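Local coordinates for protein putative pyrroline carboxylate reductase (Streptococcus pyogenes, PDB 2AHR) that probably catalyses the last step of proline biosynthesis, the NAD(P)H-dependent reduction of 1-pyrroline-5-carboxylate to L-proline, at residues I68-K78 against A90-F101; D159-S167 against I249-K257. One frame throughout, in Å; residues are numbered along the deposited sequence.

Interaction 1: residues I68-K78 against A90-F101. With NA (sodium ion), chain R; NAP (NADP nicotinamide-adenine-dinucleotide phosphate), chain S.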
loop_
_atom_site.group_PDB
_atom_site.type_symbol
_atom_site.label_atom_id
_atom_site.label_comp_id
_atom_site.label_asym_id
_atom_site.label_seq_id
_atom_site.Cartn_x
_atom_site.Cartn_y
_atom_site.Cartn_z
ATOM N N ILE E 68 -37.589 12.925 -13.190
ATOM C CA ILE E 68 -36.457 12.930 -14.133
ATOM C C ILE E 68 -35.125 13.031 -13.384
ATOM O O ILE E 68 -35.096 13.469 -12.222
ATOM C CB ILE E 68 -36.566 14.097 -15.157
ATOM C CG1 ILE E 68 -36.878 15.429 -14.445
ATOM C CG2 ILE E 68 -37.626 13.775 -16.229
ATOM C CD1 ILE E 68 -36.536 16.670 -15.269
ATOM N N LYS E 69 -34.031 12.620 -14.031
ATOM C CA LYS E 69 -32.716 12.748 -13.403
ATOM C C LYS E 69 -32.208 14.197 -13.413
ATOM O O LYS E 69 -32.587 14.979 -14.286
ATOM C CB LYS E 69 -31.699 11.736 -13.969
ATOM C CG LYS E 69 -31.147 11.996 -15.354
ATOM C CD LYS E 69 -30.397 10.745 -15.832
ATOM C CE LYS E 69 -29.340 11.061 -16.887
ATOM N NZ LYS E 69 -29.915 11.417 -18.216
ATOM N N PRO E 70 -31.367 14.566 -12.425
ATOM C CA PRO E 70 -30.938 15.965 -12.281
ATOM C C PRO E 70 -30.271 16.546 -13.536
ATOM O O PRO E 70 -30.466 17.727 -13.836
ATOM C CB PRO E 70 -29.950 15.920 -11.096
ATOM C CG PRO E 70 -29.518 14.508 -11.006
ATOM C CD PRO E 70 -30.745 13.711 -11.396
ATOM N N GLN E 71 -29.517 15.721 -14.265
ATOM C CA GLN E 71 -28.813 16.163 -15.480
ATOM C C GLN E 71 -29.739 16.681 -16.591
ATOM O O GLN E 71 -29.263 17.303 -17.539
ATOM C CB GLN E 71 -27.931 15.046 -16.060
ATOM C CG GLN E 71 -26.754 14.623 -15.194
ATOM C CD GLN E 71 -27.084 13.455 -14.269
ATOM O OE1 GLN E 71 -28.244 13.198 -13.947
ATOM N NE2 GLN E 71 -26.053 12.747 -13.835
ATOM N N LEU E 72 -31.042 16.418 -16.474
ATOM C CA LEU E 72 -32.021 16.812 -17.490
ATOM C C LEU E 72 -32.971 17.918 -17.051
ATOM O O LEU E 72 -33.894 18.257 -17.789
ATOM C CB LEU E 72 -32.845 15.594 -17.913
ATOM C CG LEU E 72 -32.436 14.761 -19.130
ATOM C CD1 LEU E 72 -30.912 14.670 -19.328
ATOM C CD2 LEU E 72 -33.059 13.370 -19.035
ATOM N N PHE E 73 -32.767 18.470 -15.857
ATOM C CA PHE E 73 -33.649 19.521 -15.330
ATOM C C PHE E 73 -33.767 20.753 -16.255
ATOM O O PHE E 73 -34.867 21.143 -16.632
ATOM C CB PHE E 73 -33.226 19.926 -13.899
ATOM C CG PHE E 73 -33.968 19.177 -12.793
ATOM C CD1 PHE E 73 -34.099 17.788 -12.829
ATOM C CD2 PHE E 73 -34.503 19.869 -11.703
ATOM C CE1 PHE E 73 -34.782 17.102 -11.813
ATOM C CE2 PHE E 73 -35.176 19.198 -10.682
ATOM C CZ PHE E 73 -35.321 17.814 -10.742
ATOM N N GLU E 74 -32.629 21.342 -16.626
ATOM C CA GLU E 74 -32.597 22.509 -17.512
ATOM C C GLU E 74 -33.268 22.231 -18.860
ATOM O O GLU E 74 -34.244 22.890 -19.216
ATOM C CB GLU E 74 -31.157 22.978 -17.710
ATOM C CG GLU E 74 -31.027 24.285 -18.469
ATOM C CD GLU E 74 -29.819 25.101 -18.036
ATOM O OE1 GLU E 74 -29.860 26.344 -18.190
ATOM O OE2 GLU E 74 -28.835 24.511 -17.527
ATOM N N THR E 75 -32.752 21.244 -19.589
ATOM C CA THR E 75 -33.315 20.822 -20.873
ATOM C C THR E 75 -34.832 20.585 -20.847
ATOM O O THR E 75 -35.552 21.072 -21.723
ATOM C CB THR E 75 -32.602 19.554 -21.380
ATOM O OG1 THR E 75 -31.231 19.870 -21.644
ATOM C CG2 THR E 75 -33.252 19.012 -22.665
ATOM N N VAL E 76 -35.312 19.847 -19.847
ATOM C CA VAL E 76 -36.713 19.424 -19.820
ATOM C C VAL E 76 -37.656 20.473 -19.225
ATOM O O VAL E 76 -38.800 20.567 -19.658
ATOM C CB VAL E 76 -36.904 18.023 -19.112
ATOM C CG1 VAL E 76 -38.375 17.587 -19.092
ATOM C CG2 VAL E 76 -36.042 16.935 -19.787
ATOM N N LEU E 77 -37.189 21.259 -18.254
ATOM C CA LEU E 77 -38.092 22.151 -17.497
ATOM C C LEU E 77 -38.280 23.567 -18.054
ATOM O O LEU E 77 -39.373 24.141 -17.954
ATOM C CB LEU E 77 -37.687 22.237 -16.019
ATOM C CG LEU E 77 -37.547 20.923 -15.239
ATOM C CD1 LEU E 77 -37.145 21.218 -13.815
ATOM C CD2 LEU E 77 -38.825 20.094 -15.294
ATOM N N LYS E 78 -37.213 24.131 -18.617
ATOM C CA LYS E 78 -37.230 25.521 -19.066
ATOM C C LYS E 78 -38.336 25.823 -20.107
ATOM O O LYS E 78 -39.082 26.794 -19.925
ATOM C CB LYS E 78 -35.839 25.985 -19.527
ATOM C CG LYS E 78 -34.869 26.229 -18.383
ATOM C CD LYS E 78 -33.813 27.280 -18.709
ATOM C CE LYS E 78 -32.940 27.538 -17.481
ATOM N NZ LYS E 78 -31.908 28.616 -17.639
ATOM N N ALA E 90 -34.958 14.997 -6.981
ATOM C CA ALA E 90 -33.632 14.896 -7.552
ATOM C C ALA E 90 -32.544 15.248 -6.550
ATOM O O ALA E 90 -32.667 16.220 -5.808
ATOM C CB ALA E 90 -33.516 15.791 -8.771
ATOM N N ALA E 91 -31.495 14.429 -6.542
ATOM C CA ALA E 91 -30.279 14.691 -5.790
ATOM C C ALA E 91 -29.540 15.883 -6.371
ATOM O O ALA E 91 -29.490 16.067 -7.594
ATOM C CB ALA E 91 -29.361 13.450 -5.824
ATOM N N GLY E 92 -28.955 16.684 -5.491
ATOM C CA GLY E 92 -28.026 17.720 -5.910
ATOM C C GLY E 92 -28.554 19.021 -6.504
ATOM O O GLY E 92 -27.759 19.886 -6.873
ATOM N N ILE E 93 -29.873 19.179 -6.608
ATOM C CA ILE E 93 -30.450 20.403 -7.188
ATOM C C ILE E 93 -31.231 21.151 -6.113
ATOM O O ILE E 93 -32.271 20.669 -5.635
ATOM C CB ILE E 93 -31.355 20.081 -8.407
ATOM C CG1 ILE E 93 -30.535 19.319 -9.455
ATOM C CG2 ILE E 93 -32.022 21.373 -8.973
ATOM C CD1 ILE E 93 -30.954 19.544 -10.888
ATOM N N SER E 94 -30.723 22.318 -5.735
ATOM C CA SER E 94 -31.366 23.140 -4.732
ATOM C C SER E 94 -32.692 23.717 -5.221
ATOM O O SER E 94 -32.953 23.807 -6.422
ATOM C CB SER E 94 -30.455 24.287 -4.320
ATOM O OG SER E 94 -30.407 25.247 -5.371
ATOM N N LEU E 95 -33.511 24.116 -4.256
ATOM C CA LEU E 95 -34.763 24.808 -4.494
ATOM C C LEU E 95 -34.518 26.136 -5.215
ATOM O O LEU E 95 -35.352 26.579 -6.007
ATOM C CB LEU E 95 -35.491 25.031 -3.155
ATOM C CG LEU E 95 -36.093 23.784 -2.472
ATOM C CD1 LEU E 95 -36.374 24.040 -1.009
ATOM C CD2 LEU E 95 -37.351 23.338 -3.160
ATOM N N GLN E 96 -33.373 26.763 -4.933
ATOM C CA GLN E 96 -33.000 28.032 -5.554
ATOM C C GLN E 96 -32.746 27.829 -7.044
ATOM O O GLN E 96 -33.266 28.578 -7.869
ATOM C CB GLN E 96 -31.777 28.656 -4.860
ATOM C CG GLN E 96 -31.473 30.092 -5.297
ATOM C CD GLN E 96 -30.411 30.780 -4.429
ATOM O OE1 GLN E 96 -29.211 30.482 -4.521
ATOM N NE2 GLN E 96 -30.854 31.715 -3.590
ATOM N N ARG E 97 -31.968 26.808 -7.386
ATOM C CA ARG E 97 -31.709 26.453 -8.779
ATOM C C ARG E 97 -32.964 25.998 -9.515
ATOM O O ARG E 97 -33.119 26.294 -10.693
ATOM C CB ARG E 97 -30.641 25.366 -8.870
ATOM C CG ARG E 97 -29.246 25.887 -8.598
ATOM C CD ARG E 97 -28.205 24.774 -8.495
ATOM N NE ARG E 97 -28.087 23.960 -9.709
ATOM C CZ ARG E 97 -27.494 22.768 -9.749
ATOM N NH1 ARG E 97 -26.980 22.254 -8.637
ATOM N NH2 ARG E 97 -27.423 22.088 -10.889
ATOM N N LEU E 98 -33.851 25.269 -8.826
ATOM C CA LEU E 98 -35.110 24.807 -9.423
ATOM C C LEU E 98 -35.995 26.000 -9.805
ATOM O O LEU E 98 -36.606 26.008 -10.868
ATOM C CB LEU E 98 -35.869 23.847 -8.477
ATOM C CG LEU E 98 -37.196 23.255 -9.002
ATOM C CD1 LEU E 98 -37.013 22.424 -10.287
ATOM C CD2 LEU E 98 -37.944 22.430 -7.943
ATOM N N ALA E 99 -36.053 26.996 -8.921
ATOM C CA ALA E 99 -36.815 28.222 -9.163
ATOM C C ALA E 99 -36.364 28.961 -10.422
ATOM O O ALA E 99 -37.186 29.555 -11.095
ATOM C CB ALA E 99 -36.767 29.142 -7.957
ATOM N N THR E 100 -35.073 28.914 -10.749
ATOM C CA THR E 100 -34.579 29.542 -11.987
ATOM C C THR E 100 -35.014 28.770 -13.235
ATOM O O THR E 100 -35.103 29.354 -14.321
ATOM C CB THR E 100 -33.009 29.789 -12.007
ATOM O OG1 THR E 100 -32.306 28.580 -12.326
ATOM C CG2 THR E 100 -32.492 30.362 -10.683
ATOM N N PHE E 101 -35.287 27.470 -13.091
ATOM C CA PHE E 101 -35.681 26.650 -14.237
ATOM C C PHE E 101 -37.169 26.751 -14.489
ATOM O O PHE E 101 -37.627 26.482 -15.595
ATOM C CB PHE E 101 -35.372 25.167 -14.024
ATOM C CG PHE E 101 -33.919 24.850 -13.816
ATOM C CD1 PHE E 101 -32.928 25.450 -14.585
ATOM C CD2 PHE E 101 -33.547 23.911 -12.872
ATOM C CE1 PHE E 101 -31.575 25.141 -14.387
ATOM C CE2 PHE E 101 -32.207 23.588 -12.678
ATOM C CZ PHE E 101 -31.218 24.206 -13.435
HETATM NA NA NA R . -25.416 20.059 -6.240
HETATM P PA NAP S . -33.958 6.386 -13.994
HETATM O O1A NAP S . -32.908 6.442 -15.049
HETATM O O2A NAP S . -34.239 4.971 -13.615
HETATM O O5B NAP S . -35.320 7.142 -14.430
HETATM C C5B NAP S . -35.321 8.334 -15.183
HETATM C C4B NAP S . -36.517 8.279 -16.130
HETATM O O4B NAP S . -36.779 9.539 -16.724
HETATM C C3B NAP S . -36.288 7.271 -17.255
HETATM O O3B NAP S . -37.306 6.295 -17.184
HETATM C C2B NAP S . -36.361 8.075 -18.544
HETATM O O2B NAP S . -37.133 7.476 -19.574
HETATM C C1B NAP S . -37.100 9.328 -18.092
HETATM N N9A NAP S . -36.820 10.475 -18.989
HETATM C C8A NAP S . -35.690 10.703 -19.744
HETATM N N7A NAP S . -35.860 11.858 -20.433
HETATM C C5A NAP S . -37.082 12.370 -20.137
HETATM C C6A NAP S . -37.756 13.510 -20.576
HETATM N N6A NAP S . -37.468 13.982 -21.788
HETATM N N1A NAP S . -39.019 13.768 -20.080
HETATM C C2A NAP S . -39.619 12.898 -19.186
HETATM N N3A NAP S . -38.948 11.766 -18.771
HETATM C C4A NAP S . -37.699 11.505 -19.235
HETATM O O3 NAP S . -33.497 7.290 -12.728
HETATM P PN NAP S . -34.009 7.052 -11.209
HETATM O O1N NAP S . -33.025 6.142 -10.554
HETATM O O2N NAP S . -35.455 6.703 -11.165
HETATM O O5D NAP S . -33.810 8.530 -10.585
HETATM C C5D NAP S . -34.745 9.561 -10.812
HETATM C C4D NAP S . -34.591 10.648 -9.751
HETATM O O4D NAP S . -34.739 10.125 -8.445
HETATM C C3D NAP S . -33.213 11.299 -9.815
HETATM O O3D NAP S . -33.405 12.693 -9.819
HETATM C C2D NAP S . -32.473 10.859 -8.558
HETATM O O2D NAP S . -31.633 11.906 -8.086
HETATM C C1D NAP S . -33.636 10.484 -7.614
HETATM N N1N NAP S . -33.393 9.370 -6.661
HETATM C C2N NAP S . -33.142 8.085 -7.102
HETATM C C3N NAP S . -32.949 7.049 -6.184
HETATM C C7N NAP S . -32.799 5.626 -6.635
HETATM O O7N NAP S . -32.683 4.648 -5.626
HETATM N N7N NAP S . -32.787 5.316 -7.938
HETATM C C4N NAP S . -33.016 7.320 -4.812
HETATM C C5N NAP S . -33.278 8.609 -4.369
HETATM C C6N NAP S . -33.467 9.623 -5.310
HETATM P P2B NAP S . -36.635 6.237 -20.488
HETATM O O1X NAP S . -37.644 6.056 -21.609
HETATM O O2X NAP S . -35.286 6.565 -21.088
HETATM O O3X NAP S . -36.543 4.967 -19.660
HETATM O O HOH W 1 -25.739 20.510 -3.924
HETATM O O HOH W 2 -25.193 22.435 -5.812
#
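In the NADP pocket, where two loops of the Rossmann domain converge on the nicotinamide-side ribose, Pro70 and Ala90 pack against each other, CB to CB, beside the O3D hydroxyl of the sugar. Ile68 O accepts a bond from ribose O3D of NADP, and Ala91 N gives an almost straight one (178°) to O2D at 3.0 Å, so each loop grips one hydroxyl. Ala90 CB is small enough to sit near both O3D and the Phe73 ring. Behind the pocket, Phe73 of helix 73-77 turns its ring toward the segment 90-101; helices 73-77 and 95-101 follow successive parallel strands, 63-66 and 86-88, on the same side of the sheet. Ile93 lays CD1 over one ring face, a CH-pi contact 3.9 Å from the centroid, and the same methyl meets Pro70 CB at 3.8 Å. Leu98, with CG anti to the backbone N (chi1 -178°), brings CD1 to 3.7 Å from both Phe73 CE2 and Leu77 CD1. Farther from the cofactor, the Phe101 ring has Arg97 O over one face and Glu74 CA over the opposite one, both displaced toward the rim. Lys78 is long enough to pass the ring's edge, CE 3.6 Å from Phe101 CD1, and its NZ reaches Glu74 OE1 in a salt bridge of 3.1 Å.

Interaction 2: residues D159-S167 against I249-K257; sequences DTFTALAGS and IDKTIDKAK. With NA (sodium ion), chain R; FMT (formic acid), chain T.
Water 1 is held between Asp159 and the sodium ion: it donates to Asp159 OD2 at 2.9 Å and coordinates the metal, which the carbonyl oxygens of Ala256 (2.5 Å) and Lys257 also bind. Helices 158-185 and 241-258 of the all-helical dimerisation domain meet here; over residues 159-167 and 249-257 their axes come within 8.7 Å, and their N-to-C directions make 128°. Sodium sits by the C-terminal end of the second helix, where carbonyls suit a cation; Gly92 O and Leu259 O add further ligands. Asp159 thus acts from the second shell, and its negative charge probably favours the ion. The carboxylate also rests on the neighbouring helix, OD1 against Ala256 CB and OD2 beside Lys257 CG. At the middle of the crossing Ala163 lets the backbones approach: its methyl lies 3.8 Å from Ile253 CG1 and 3.9 Å from Ile249 CG2. Ile253 continues along an extended chain (chi2 179°) that carries CD1 to Thr160, whose OG1 is hydrogen-bonded to Asn186 O of the second subunit. A pi-type turn at 162-167 widens the first helix just where Ser167 faces Thr252. The Thr252 hydroxyl bonds back to Ala248 O, while its methyl CG2 lies 3.4 Å from Ser167 OG, which is itself hydrogen-bonded to Thr229 OG1 of the second subunit.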
loop_
_atom_site.group_PDB
_atom_site.type_symbol
_atom_site.label_atom_id
_atom_site.label_comp_id
_atom_site.label_asym_id
_atom_site.label_seq_id
_atom_site.Cartn_x
_atom_site.Cartn_y
_atom_site.Cartn_z
ATOM N N ASP E 159 -27.846 16.910 0.966
ATOM C CA ASP E 159 -26.814 16.106 0.281
ATOM C C ASP E 159 -26.309 14.963 1.183
ATOM O O ASP E 159 -26.124 13.850 0.721
ATOM C CB ASP E 159 -25.633 16.988 -0.169
ATOM C CG ASP E 159 -25.950 17.830 -1.405
ATOM O OD1 ASP E 159 -26.972 17.607 -2.110
ATOM O OD2 ASP E 159 -25.141 18.725 -1.683
ATOM N N THR E 160 -26.079 15.269 2.457
ATOM C CA THR E 160 -25.750 14.269 3.463
ATOM C C THR E 160 -26.881 13.261 3.663
ATOM O O THR E 160 -26.613 12.077 3.817
ATOM C CB THR E 160 -25.393 14.938 4.836
ATOM O OG1 THR E 160 -24.378 15.922 4.631
ATOM C CG2 THR E 160 -24.880 13.927 5.841
ATOM N N PHE E 161 -28.141 13.715 3.655
ATOM C CA PHE E 161 -29.267 12.800 3.814
ATOM C C PHE E 161 -29.376 11.918 2.555
ATOM O O PHE E 161 -29.678 10.735 2.650
ATOM C CB PHE E 161 -30.581 13.574 4.043
ATOM C CG PHE E 161 -31.769 12.699 4.363
ATOM C CD1 PHE E 161 -32.214 12.569 5.683
ATOM C CD2 PHE E 161 -32.462 12.042 3.353
ATOM C CE1 PHE E 161 -33.315 11.780 5.989
ATOM C CE2 PHE E 161 -33.581 11.232 3.639
ATOM C CZ PHE E 161 -34.008 11.100 4.959
ATOM N N THR E 162 -29.139 12.500 1.383
ATOM C CA THR E 162 -29.064 11.725 0.126
ATOM C C THR E 162 -28.112 10.527 0.263
ATOM O O THR E 162 -28.409 9.423 -0.216
ATOM C CB THR E 162 -28.608 12.626 -1.033
ATOM O OG1 THR E 162 -29.520 13.726 -1.165
ATOM C CG2 THR E 162 -28.504 11.843 -2.364
ATOM N N ALA E 163 -26.972 10.735 0.921
ATOM C CA ALA E 163 -25.999 9.662 1.128
ATOM C C ALA E 163 -26.439 8.674 2.206
ATOM O O ALA E 163 -26.289 7.461 2.035
ATOM C CB ALA E 163 -24.578 10.255 1.476
ATOM N N LEU E 164 -26.936 9.183 3.338
ATOM C CA LEU E 164 -27.290 8.321 4.453
ATOM C C LEU E 164 -28.522 7.483 4.213
ATOM O O LEU E 164 -28.641 6.388 4.770
ATOM C CB LEU E 164 -27.525 9.132 5.721
ATOM C CG LEU E 164 -26.334 9.836 6.346
ATOM C CD1 LEU E 164 -26.836 10.473 7.660
ATOM C CD2 LEU E 164 -25.196 8.878 6.596
ATOM N N ALA E 165 -29.447 7.981 3.398
ATOM C CA ALA E 165 -30.749 7.313 3.254
ATOM C C ALA E 165 -31.038 6.947 1.819
ATOM O O ALA E 165 -31.665 5.937 1.559
ATOM C CB ALA E 165 -31.861 8.224 3.777
ATOM N N GLY E 166 -30.625 7.808 0.896
ATOM C CA GLY E 166 -30.959 7.656 -0.526
ATOM C C GLY E 166 -30.087 6.644 -1.224
ATOM O O GLY E 166 -30.584 5.776 -1.970
ATOM N N SER E 167 -28.783 6.753 -0.985
ATOM C CA SER E 167 -27.805 5.889 -1.642
ATOM C C SER E 167 -27.457 4.676 -0.807
ATOM O O SER E 167 -27.052 3.642 -1.352
ATOM C CB SER E 167 -26.503 6.662 -1.892
ATOM O OG SER E 167 -26.725 7.687 -2.809
ATOM N N ILE E 249 -19.226 7.629 1.543
ATOM C CA ILE E 249 -20.235 8.625 1.809
ATOM C C ILE E 249 -19.751 9.996 1.350
ATOM O O ILE E 249 -20.520 10.750 0.751
ATOM C CB ILE E 249 -20.615 8.634 3.323
ATOM C CG1 ILE E 249 -21.362 7.352 3.697
ATOM C CG2 ILE E 249 -21.410 9.898 3.683
ATOM C CD1 ILE E 249 -22.744 7.194 3.001
ATOM N N ASP E 250 -18.486 10.329 1.653
ATOM C CA ASP E 250 -17.841 11.550 1.121
ATOM C C ASP E 250 -17.945 11.655 -0.408
ATOM O O ASP E 250 -18.337 12.703 -0.939
ATOM C CB ASP E 250 -16.368 11.627 1.550
ATOM C CG ASP E 250 -16.197 12.098 3.031
ATOM O OD1 ASP E 250 -17.203 12.481 3.669
ATOM O OD2 ASP E 250 -15.055 12.075 3.561
ATOM N N LYS E 251 -17.594 10.575 -1.110
ATOM C CA LYS E 251 -17.696 10.564 -2.586
ATOM C C LYS E 251 -19.124 10.760 -3.058
ATOM O O LYS E 251 -19.357 11.414 -4.074
ATOM C CB LYS E 251 -17.124 9.267 -3.178
ATOM C CG LYS E 251 -15.600 9.268 -3.208
ATOM C CD LYS E 251 -15.085 10.242 -4.261
ATOM C CE LYS E 251 -13.640 9.971 -4.692
ATOM N NZ LYS E 251 -13.192 10.926 -5.800
ATOM N N THR E 252 -20.075 10.197 -2.312
ATOM C CA THR E 252 -21.491 10.330 -2.658
ATOM C C THR E 252 -21.908 11.798 -2.537
ATOM O O THR E 252 -22.576 12.342 -3.420
ATOM C CB THR E 252 -22.375 9.436 -1.769
ATOM O OG1 THR E 252 -21.843 8.097 -1.755
ATOM C CG2 THR E 252 -23.837 9.419 -2.284
ATOM N N ILE E 253 -21.508 12.416 -1.427
ATOM C CA ILE E 253 -21.812 13.806 -1.152
ATOM C C ILE E 253 -21.123 14.720 -2.178
ATOM O O ILE E 253 -21.747 15.676 -2.682
ATOM C CB ILE E 253 -21.429 14.159 0.319
ATOM C CG1 ILE E 253 -22.309 13.350 1.295
ATOM C CG2 ILE E 253 -21.557 15.668 0.588
ATOM C CD1 ILE E 253 -21.996 13.593 2.739
ATOM N N ASP E 254 -19.846 14.453 -2.481
ATOM C CA ASP E 254 -19.110 15.216 -3.508
ATOM C C ASP E 254 -19.883 15.211 -4.832
ATOM O O ASP E 254 -20.009 16.236 -5.494
ATOM C CB ASP E 254 -17.726 14.614 -3.794
ATOM C CG ASP E 254 -16.707 14.914 -2.727
ATOM O OD1 ASP E 254 -16.951 15.764 -1.837
ATOM O OD2 ASP E 254 -15.633 14.276 -2.795
ATOM N N LYS E 255 -20.395 14.053 -5.215
ATOM C CA LYS E 255 -21.135 13.953 -6.473
ATOM C C LYS E 255 -22.409 14.765 -6.393
ATOM O O LYS E 255 -22.737 15.492 -7.324
ATOM C CB LYS E 255 -21.466 12.503 -6.815
ATOM C CG LYS E 255 -22.245 12.361 -8.134
ATOM C CD LYS E 255 -21.328 12.747 -9.323
ATOM C CE LYS E 255 -22.063 12.637 -10.650
ATOM N NZ LYS E 255 -21.083 12.841 -11.747
ATOM N N ALA E 256 -23.140 14.635 -5.281
ATOM C CA ALA E 256 -24.345 15.428 -5.097
ATOM C C ALA E 256 -23.989 16.913 -5.237
ATOM O O ALA E 256 -24.695 17.649 -5.930
ATOM C CB ALA E 256 -25.024 15.123 -3.727
ATOM N N LYS E 257 -22.897 17.350 -4.598
ATOM C CA LYS E 257 -22.453 18.741 -4.696
ATOM C C LYS E 257 -22.163 19.161 -6.139
ATOM O O LYS E 257 -22.542 20.260 -6.543
ATOM C CB LYS E 257 -21.237 19.036 -3.810
ATOM C CG LYS E 257 -21.563 19.132 -2.322
ATOM C CD LYS E 257 -20.282 19.014 -1.489
ATOM C CE LYS E 257 -20.560 19.248 0.017
ATOM N NZ LYS E 257 -19.330 18.971 0.837
HETATM NA NA NA R . -25.416 20.059 -6.240
HETATM C C FMT T . -17.340 16.081 1.463
HETATM O O1 FMT T . -18.112 16.456 0.578
HETATM O O2 FMT T . -16.181 15.704 1.268
HETATM O O HOH W 1 -25.739 20.510 -3.924
HETATM O O HOH W 2 -25.193 22.435 -5.812
#

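Interaction 1 closes before interaction 2 opens along the chain, and their centres lie about 17 Å apart. The first belongs to the nucleotide-binding Rossmann domain, the second to the helical dimerisation domain. They meet where Ala91 CB packs on Thr162 CG2, 3.9 Å away, and they share the sodium ion with its two waters: the loop before helix 95-102 and the end of helix 241-258 both supply carbonyl ligands. A salt bridge from Arg97 to the C-terminal carboxylate of Leu259 adds a further tie between the domains. Since both contacts also touch the second subunit, the cofactor pocket, the domain junction and the dimer interface are directly connected.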